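Local atomic coordinates of fumarate lyase (Mesorhizobium sp., PDB entry 3C8T), a protein that belongs to the fumarate lyase family, largely helical enzymes that assemble as four-chain oligomers around long packed helices. Residues A[134-146]-A[158-171]. Numbering follows the deposited sequence.
Sequences LAALARNHRDTPM and VTFGYKAAVWLSAF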
ATOM      1  N   LEU A 134     -25.428 -16.990   4.347  1.00 29.63           N
ATOM      2  CA  LEU A 134     -26.010 -15.660   4.327  1.00 28.86           C
ATOM      3  C   LEU A 134     -27.486 -15.687   3.925  1.00 28.99           C
ATOM      4  O   LEU A 134     -28.339 -14.979   4.555  1.00 28.22           O
ATOM      5  CB  LEU A 134     -25.218 -14.688   3.439  1.00 28.05           C
ATOM      6  CG  LEU A 134     -23.863 -14.258   4.001  1.00 27.31           C
ATOM      7  CD1 LEU A 134     -23.005 -13.503   2.944  1.00 28.51           C
ATOM      8  CD2 LEU A 134     -24.072 -13.422   5.262  1.00 27.59           C
ATOM      9  N   ALA A 135     -27.795 -16.492   2.900  1.00 27.87           N
ATOM     10  CA  ALA A 135     -29.188 -16.664   2.499  1.00 27.91           C
ATOM     11  C   ALA A 135     -30.053 -17.229   3.666  1.00 28.11           C
ATOM     12  O   ALA A 135     -31.182 -16.793   3.891  1.00 29.31           O
ATOM     13  CB  ALA A 135     -29.283 -17.515   1.255  1.00 27.17           C
ATOM     14  N   ALA A 136     -29.517 -18.154   4.441  1.00 28.40           N
ATOM     15  CA  ALA A 136     -30.264 -18.670   5.595  1.00 29.33           C
ATOM     16  C   ALA A 136     -30.531 -17.549   6.589  1.00 29.77           C
ATOM     17  O   ALA A 136     -31.656 -17.395   7.060  1.00 31.13           O
ATOM     18  CB  ALA A 136     -29.536 -19.856   6.266  1.00 27.89           C
ATOM     19  N   LEU A 137     -29.511 -16.763   6.901  1.00 30.07           N
ATOM     20  CA  LEU A 137     -29.671 -15.656   7.853  1.00 30.65           C
ATOM     21  C   LEU A 137     -30.671 -14.635   7.328  1.00 30.16           C
ATOM     22  O   LEU A 137     -31.522 -14.175   8.060  1.00 29.96           O
ATOM     23  CB  LEU A 137     -28.346 -14.958   8.158  1.00 30.33           C
ATOM     24  CG  LEU A 137     -27.287 -15.748   8.945  1.00 32.21           C
ATOM     25  CD1 LEU A 137     -25.945 -15.023   8.860  1.00 28.56           C
ATOM     26  CD2 LEU A 137     -27.689 -15.913  10.409  1.00 28.44           C
ATOM     27  N   ALA A 138     -30.551 -14.293   6.055  1.00 30.34           N
ATOM     28  CA  ALA A 138     -31.440 -13.336   5.430  1.00 30.73           C
ATOM     29  C   ALA A 138     -32.898 -13.811   5.516  1.00 32.15           C
ATOM     30  O   ALA A 138     -33.802 -13.028   5.824  1.00 31.36           O
ATOM     31  CB  ALA A 138     -31.044 -13.141   3.995  1.00 30.39           C
ATOM     32  N   ARG A 139     -33.107 -15.100   5.217  1.00 33.19           N
ATOM     33  CA  ARG A 139     -34.444 -15.699   5.188  1.00 35.25           C
ATOM     34  C   ARG A 139     -35.006 -15.763   6.614  1.00 33.98           C
ATOM     35  O   ARG A 139     -36.050 -15.157   6.893  1.00 33.66           O
ATOM     36  CB  ARG A 139     -34.380 -17.084   4.547  1.00 35.28           C
ATOM     37  CG  ARG A 139     -35.700 -17.724   4.275  1.00 38.84           C
ATOM     38  CD  ARG A 139     -35.464 -19.144   3.603  1.00 39.98           C
ATOM     39  NE  ARG A 139     -34.133 -19.785   3.803  1.00 48.15           N
ATOM     40  CZ  ARG A 139     -33.220 -20.001   2.839  1.00 47.37           C
ATOM     41  NH1 ARG A 139     -33.444 -19.603   1.588  1.00 49.00           N
ATOM     42  NH2 ARG A 139     -32.082 -20.618   3.131  1.00 45.25           N
ATOM     43  N   ASN A 140     -34.307 -16.446   7.520  1.00 33.55           N
ATOM     44  CA  ASN A 140     -34.817 -16.594   8.898  1.00 34.09           C
ATOM     45  C   ASN A 140     -35.042 -15.273   9.652  1.00 33.23           C
ATOM     46  O   ASN A 140     -35.945 -15.182  10.476  1.00 33.32           O
ATOM     47  CB  ASN A 140     -33.913 -17.497   9.738  1.00 35.13           C
ATOM     48  CG  ASN A 140     -33.733 -18.901   9.132  1.00 38.01           C
ATOM     49  OD1 ASN A 140     -34.547 -19.362   8.310  1.00 41.04           O
ATOM     50  ND2 ASN A 140     -32.655 -19.578   9.540  1.00 40.27           N
ATOM     51  N   HIS A 141     -34.258 -14.232   9.342  1.00 32.13           N
ATOM     52  CA  HIS A 141     -34.362 -12.963  10.085  1.00 31.29           C
ATOM     53  C   HIS A 141     -34.931 -11.847   9.266  1.00 30.89           C
ATOM     54  O   HIS A 141     -34.811 -10.667   9.618  1.00 31.27           O
ATOM     55  CB  HIS A 141     -33.015 -12.633  10.769  1.00 30.89           C
ATOM     56  CG  HIS A 141     -32.663 -13.634  11.822  1.00 31.53           C
ATOM     57  ND1 HIS A 141     -33.323 -13.686  13.031  1.00 33.02           N
ATOM     58  CD2 HIS A 141     -31.815 -14.690  11.812  1.00 34.20           C
ATOM     59  CE1 HIS A 141     -32.860 -14.700  13.741  1.00 34.62           C
ATOM     60  NE2 HIS A 141     -31.932 -15.317  13.032  1.00 35.87           N
ATOM     61  N   ARG A 142     -35.542 -12.234   8.152  1.00 31.29           N
ATOM     62  CA  ARG A 142     -36.214 -11.301   7.242  1.00 31.68           C
ATOM     63  C   ARG A 142     -37.022 -10.253   8.013  1.00 31.84           C
ATOM     64  O   ARG A 142     -36.983  -9.083   7.672  1.00 31.81           O
ATOM     65  CB  ARG A 142     -37.124 -12.079   6.258  1.00 31.56           C
ATOM     66  CG  ARG A 142     -37.799 -11.238   5.178  1.00 30.51           C
ATOM     67  CD  ARG A 142     -39.004 -11.975   4.551  1.00 32.45           C
ATOM     68  NE  ARG A 142     -39.601 -11.248   3.418  1.00 30.35           N
ATOM     69  CZ  ARG A 142     -40.620 -10.397   3.503  1.00 29.13           C
ATOM     70  NH1 ARG A 142     -41.186 -10.132   4.681  1.00 30.29           N
ATOM     71  NH2 ARG A 142     -41.082  -9.797   2.403  1.00 29.24           N
ATOM     72  N   ASP A 143     -37.754 -10.680   9.042  1.00 32.76           N
ATOM     73  CA  ASP A 143     -38.632  -9.774   9.796  1.00 33.86           C
ATOM     74  C   ASP A 143     -38.144  -9.434  11.221  1.00 33.03           C
ATOM     75  O   ASP A 143     -38.917  -8.864  11.981  1.00 33.82           O
ATOM     76  CB  ASP A 143     -40.087 -10.332   9.877  1.00 34.30           C
ATOM     77  CG  ASP A 143     -40.630 -10.759   8.524  1.00 37.10           C
ATOM     78  OD1 ASP A 143     -41.290 -11.813   8.461  1.00 41.62           O
ATOM     79  OD2 ASP A 143     -40.381 -10.064   7.518  1.00 41.27           O
ATOM     80  N   THR A 144     -36.919  -9.816  11.587  1.00 32.23           N
ATOM     81  CA  THR A 144     -36.322  -9.480  12.881  1.00 32.04           C
ATOM     82  C   THR A 144     -35.918  -7.972  12.929  1.00 32.27           C
ATOM     83  O   THR A 144     -34.881  -7.564  12.316  1.00 32.95           O
ATOM     84  CB  THR A 144     -35.086 -10.362  13.129  1.00 32.66           C
ATOM     85  OG1 THR A 144     -35.369 -11.735  12.779  1.00 33.33           O
ATOM     86  CG2 THR A 144     -34.617 -10.285  14.609  1.00 32.49           C
ATOM     87  N   PRO A 145     -36.702  -7.125  13.647  1.00 31.84           N
ATOM     88  CA  PRO A 145     -36.361  -5.692  13.630  1.00 31.50           C
ATOM     89  C   PRO A 145     -35.154  -5.354  14.514  1.00 30.98           C
ATOM     90  O   PRO A 145     -34.857  -6.054  15.498  1.00 31.52           O
ATOM     91  CB  PRO A 145     -37.619  -5.003  14.158  1.00 32.25           C
ATOM     92  CG  PRO A 145     -38.444  -6.079  14.814  1.00 31.50           C
ATOM     93  CD  PRO A 145     -37.843  -7.415  14.539  1.00 31.94           C
ATOM     94  N   MET A 146     -34.452  -4.302  14.123  1.00 30.24           N
ATOM     95  CA  MET A 146     -33.264  -3.807  14.825  1.00 29.61           C
ATOM     96  C   MET A 146     -33.031  -2.345  14.399  1.00 29.90           C
ATOM     97  O   MET A 146     -33.608  -1.886  13.414  1.00 29.26           O
ATOM     98  CB  MET A 146     -32.023  -4.676  14.513  1.00 30.22           C
ATOM     99  CG  MET A 146     -31.456  -4.580  13.057  1.00 29.03           C
ATOM    100  SD  MET A 146     -30.013  -5.689  12.871  1.00 26.06           S
ATOM    101  CE  MET A 146     -28.783  -4.878  13.919  1.00 29.26           C
ATOM    102  N   VAL A 158     -34.237  -1.194  10.687  1.00 29.10           N
ATOM    103  CA  VAL A 158     -34.039  -2.172   9.584  1.00 28.78           C
ATOM    104  C   VAL A 158     -34.364  -3.574  10.135  1.00 28.57           C
ATOM    105  O   VAL A 158     -34.823  -3.678  11.256  1.00 27.58           O
ATOM    106  CB  VAL A 158     -32.583  -2.126   8.970  1.00 29.13           C
ATOM    107  CG1 VAL A 158     -32.264  -0.743   8.366  1.00 28.46           C
ATOM    108  CG2 VAL A 158     -31.513  -2.577   9.971  1.00 25.39           C
ATOM    109  N   THR A 159     -34.174  -4.644   9.364  1.00 29.25           N
ATOM    110  CA  THR A 159     -34.222  -5.985   9.972  1.00 29.53           C
ATOM    111  C   THR A 159     -32.863  -6.599   9.832  1.00 30.03           C
ATOM    112  O   THR A 159     -32.082  -6.143   8.991  1.00 31.97           O
ATOM    113  CB  THR A 159     -35.287  -6.910   9.338  1.00 29.46           C
ATOM    114  OG1 THR A 159     -34.998  -7.073   7.960  1.00 26.82           O
ATOM    115  CG2 THR A 159     -36.689  -6.325   9.487  1.00 28.97           C
ATOM    116  N   PHE A 160     -32.548  -7.593  10.664  1.00 30.25           N
ATOM    117  CA  PHE A 160     -31.287  -8.268  10.562  1.00 29.33           C
ATOM    118  C   PHE A 160     -31.184  -9.059   9.225  1.00 29.73           C
ATOM    119  O   PHE A 160     -30.115  -9.141   8.640  1.00 28.94           O
ATOM    120  CB  PHE A 160     -31.005  -9.146  11.766  1.00 29.32           C
ATOM    121  CG  PHE A 160     -29.702  -9.900  11.648  1.00 30.17           C
ATOM    122  CD1 PHE A 160     -28.482  -9.224  11.717  1.00 27.73           C
ATOM    123  CD2 PHE A 160     -29.692 -11.272  11.374  1.00 33.37           C
ATOM    124  CE1 PHE A 160     -27.281  -9.881  11.557  1.00 29.55           C
ATOM    125  CE2 PHE A 160     -28.477 -11.960  11.206  1.00 33.09           C
ATOM    126  CZ  PHE A 160     -27.256 -11.249  11.297  1.00 31.71           C
ATOM    127  N   GLY A 161     -32.289  -9.625   8.737  1.00 29.61           N
ATOM    128  CA  GLY A 161     -32.259 -10.310   7.430  1.00 28.30           C
ATOM    129  C   GLY A 161     -31.916  -9.323   6.324  1.00 28.14           C
ATOM    130  O   GLY A 161     -31.241  -9.673   5.365  1.00 27.79           O
ATOM    131  N   TYR A 162     -32.400  -8.077   6.452  1.00 27.67           N
ATOM    132  CA  TYR A 162     -32.036  -7.028   5.526  1.00 26.86           C
ATOM    133  C   TYR A 162     -30.502  -6.833   5.497  1.00 27.22           C
ATOM    134  O   TYR A 162     -29.897  -6.885   4.406  1.00 27.39           O
ATOM    135  CB  TYR A 162     -32.804  -5.723   5.775  1.00 26.90           C
ATOM    136  CG  TYR A 162     -32.159  -4.534   5.050  1.00 26.83           C
ATOM    137  CD1 TYR A 162     -32.523  -4.197   3.752  1.00 21.90           C
ATOM    138  CD2 TYR A 162     -31.137  -3.778   5.682  1.00 27.52           C
ATOM    139  CE1 TYR A 162     -31.886  -3.130   3.094  1.00 25.04           C
ATOM    140  CE2 TYR A 162     -30.503  -2.726   5.051  1.00 24.14           C
ATOM    141  CZ  TYR A 162     -30.870  -2.405   3.758  1.00 26.53           C
ATOM    142  OH  TYR A 162     -30.214  -1.351   3.153  1.00 30.12           O
ATOM    143  N   LYS A 163     -29.880  -6.655   6.675  1.00 26.35           N
ATOM    144  CA  LYS A 163     -28.407  -6.608   6.783  1.00 26.61           C
ATOM    145  C   LYS A 163     -27.723  -7.800   6.137  1.00 26.18           C
ATOM    146  O   LYS A 163     -26.750  -7.635   5.428  1.00 25.89           O
ATOM    147  CB  LYS A 163     -27.930  -6.509   8.256  1.00 25.30           C
ATOM    148  CG  LYS A 163     -28.145  -5.148   8.883  1.00 26.32           C
ATOM    149  CD  LYS A 163     -27.336  -4.980  10.235  1.00 28.32           C
ATOM    150  CE  LYS A 163     -25.803  -5.107  10.043  1.00 27.28           C
ATOM    151  NZ  LYS A 163     -25.408  -4.241   8.872  1.00 27.81           N
ATOM    152  N   ALA A 164     -28.190  -9.012   6.439  1.00 26.19           N
ATOM    153  CA  ALA A 164     -27.603 -10.203   5.828  1.00 26.49           C
ATOM    154  C   ALA A 164     -27.777 -10.198   4.306  1.00 26.87           C
ATOM    155  O   ALA A 164     -26.900 -10.685   3.585  1.00 28.30           O
ATOM    156  CB  ALA A 164     -28.183 -11.494   6.454  1.00 25.49           C
ATOM    157  N   ALA A 165     -28.886  -9.646   3.803  1.00 26.74           N
ATOM    158  CA  ALA A 165     -29.127  -9.613   2.352  1.00 26.64           C
ATOM    159  C   ALA A 165     -28.162  -8.699   1.633  1.00 26.87           C
ATOM    160  O   ALA A 165     -27.791  -8.977   0.473  1.00 27.29           O
ATOM    161  CB  ALA A 165     -30.548  -9.206   2.033  1.00 26.06           C
ATOM    162  N   VAL A 166     -27.792  -7.603   2.304  1.00 26.23           N
ATOM    163  CA  VAL A 166     -26.813  -6.656   1.795  1.00 26.29           C
ATOM    164  C   VAL A 166     -25.426  -7.352   1.680  1.00 27.08           C
ATOM    165  O   VAL A 166     -24.761  -7.267   0.633  1.00 26.35           O
ATOM    166  CB  VAL A 166     -26.774  -5.405   2.700  1.00 26.40           C
ATOM    167  CG1 VAL A 166     -25.440  -4.600   2.528  1.00 25.97           C
ATOM    168  CG2 VAL A 166     -27.987  -4.515   2.439  1.00 23.93           C
ATOM    169  N   TRP A 167     -25.009  -8.023   2.753  1.00 26.38           N
ATOM    170  CA  TRP A 167     -23.769  -8.794   2.768  1.00 27.35           C
ATOM    171  C   TRP A 167     -23.816  -9.831   1.639  1.00 28.16           C
ATOM    172  O   TRP A 167     -22.879  -9.973   0.875  1.00 28.10           O
ATOM    173  CB  TRP A 167     -23.636  -9.545   4.098  1.00 27.60           C
ATOM    174  CG  TRP A 167     -23.511  -8.699   5.355  1.00 26.82           C
ATOM    175  CD1 TRP A 167     -23.099  -7.385   5.449  1.00 27.84           C
ATOM    176  CD2 TRP A 167     -23.692  -9.155   6.693  1.00 27.00           C
ATOM    177  NE1 TRP A 167     -23.077  -6.988   6.782  1.00 27.72           N
ATOM    178  CE2 TRP A 167     -23.430  -8.063   7.559  1.00 28.20           C
ATOM    179  CE3 TRP A 167     -24.083 -10.377   7.256  1.00 28.35           C
ATOM    180  CZ2 TRP A 167     -23.539  -8.167   8.946  1.00 26.62           C
ATOM    181  CZ3 TRP A 167     -24.212 -10.473   8.634  1.00 27.60           C
ATOM    182  CH2 TRP A 167     -23.941  -9.363   9.464  1.00 28.30           C
ATOM    183  N   LEU A 168     -24.928 -10.558   1.546  1.00 27.07           N
ATOM    184  CA  LEU A 168     -25.102 -11.549   0.524  1.00 27.01           C
ATOM    185  C   LEU A 168     -24.942 -10.997  -0.919  1.00 27.62           C
ATOM    186  O   LEU A 168     -24.343 -11.666  -1.786  1.00 27.16           O
ATOM    187  CB  LEU A 168     -26.486 -12.206   0.688  1.00 27.24           C
ATOM    188  CG  LEU A 168     -26.940 -13.245  -0.350  1.00 28.60           C
ATOM    189  CD1 LEU A 168     -25.887 -14.435  -0.547  1.00 22.95           C
ATOM    190  CD2 LEU A 168     -28.369 -13.757  -0.046  1.00 26.04           C
ATOM    191  N   SER A 169     -25.480  -9.801  -1.173  1.00 26.55           N
ATOM    192  CA  SER A 169     -25.514  -9.245  -2.512  1.00 25.96           C
ATOM    193  C   SER A 169     -24.136  -9.059  -3.138  1.00 25.67           C
ATOM    194  O   SER A 169     -23.961  -9.303  -4.342  1.00 26.16           O
ATOM    195  CB  SER A 169     -26.289  -7.932  -2.546  1.00 26.47           C
ATOM    196  OG  SER A 169     -25.530  -6.904  -1.942  1.00 24.93           O
ATOM    197  N   ALA A 170     -23.192  -8.633  -2.312  1.00 25.49           N
ATOM    198  CA  ALA A 170     -21.760  -8.554  -2.637  1.00 26.16           C
ATOM    199  C   ALA A 170     -21.171  -9.899  -3.090  1.00 25.66           C
ATOM    200  O   ALA A 170     -20.378  -9.948  -4.049  1.00 24.99           O
ATOM    201  CB  ALA A 170     -20.956  -8.023  -1.383  1.00 24.45           C
ATOM    202  N   PHE A 171     -21.521 -10.961  -2.367  1.00 24.89           N
ATOM    203  CA  PHE A 171     -20.988 -12.317  -2.641  1.00 25.65           C
ATOM    204  C   PHE A 171     -21.613 -12.951  -3.867  1.00 26.02           C
ATOM    205  O   PHE A 171     -20.945 -13.697  -4.596  1.00 26.22           O
ATOM    206  CB  PHE A 171     -21.073 -13.207  -1.409  1.00 24.39           C
ATOM    207  CG  PHE A 171     -20.090 -12.818  -0.373  1.00 25.89           C
ATOM    208  CD1 PHE A 171     -18.749 -13.209  -0.493  1.00 25.36           C
ATOM    209  CD2 PHE A 171     -20.458 -11.948   0.661  1.00 26.28           C
ATOM    210  CE1 PHE A 171     -17.802 -12.789   0.442  1.00 29.73           C
ATOM    211  CE2 PHE A 171     -19.524 -11.509   1.580  1.00 26.52           C
ATOM    212  CZ  PHE A 171     -18.198 -11.938   1.486  1.00 26.07           C
TER
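The carbonyl oxygen of H141 is gripped from opposite faces of its plane: by T144 N, which closes a type I turn, and by G161 N, 2.9 Å from H141 O and well above that plane. The bonds around it illustrate how the end of helix 104-140 can be tied to the start of helix 160-185, which follows it after a small three-stranded antiparallel sheet. T159, the N-cap of helix 160-185, works in both directions: its OG1 donates to R142 O at 2.8 Å and accepts from Y162 N. With chi1 at 60°, that hydroxyl sits between backbone N and carbonyl carbon, placed for both bonds. F160 N donates to T144 O nearly in line with the C=O bond, though its own N-H is bent (149°), and paired M146 and V158 exchange two backbone bonds.

Aromatic contacts flank this polar seam. F160 and H141 form an offset edge-to-face pair, planes at 73°, with F160 CD2 closest to H141 CB (3.6 Å), while M146 SD approaches another part of the F160 rim in a Met-aromatic contact. Beyond, the axes of 134-140 and 160-171 approach to 7.3 Å: A138 O takes a CH...O contact from G161 CA, and A138 CB and A164 CB lie 4.1 Å apart. L134 is a knob among A164, W167, L168 and F171; its CD2 touches the indole edge at W167 CE3 (3.6 Å). K163 NZ forms salt bridges to D251 and to E312 of the second subunit.

Backbone bonds thus probably fix the register, while G161, A138 and A164 allow the close approach and L134 fills the wider part.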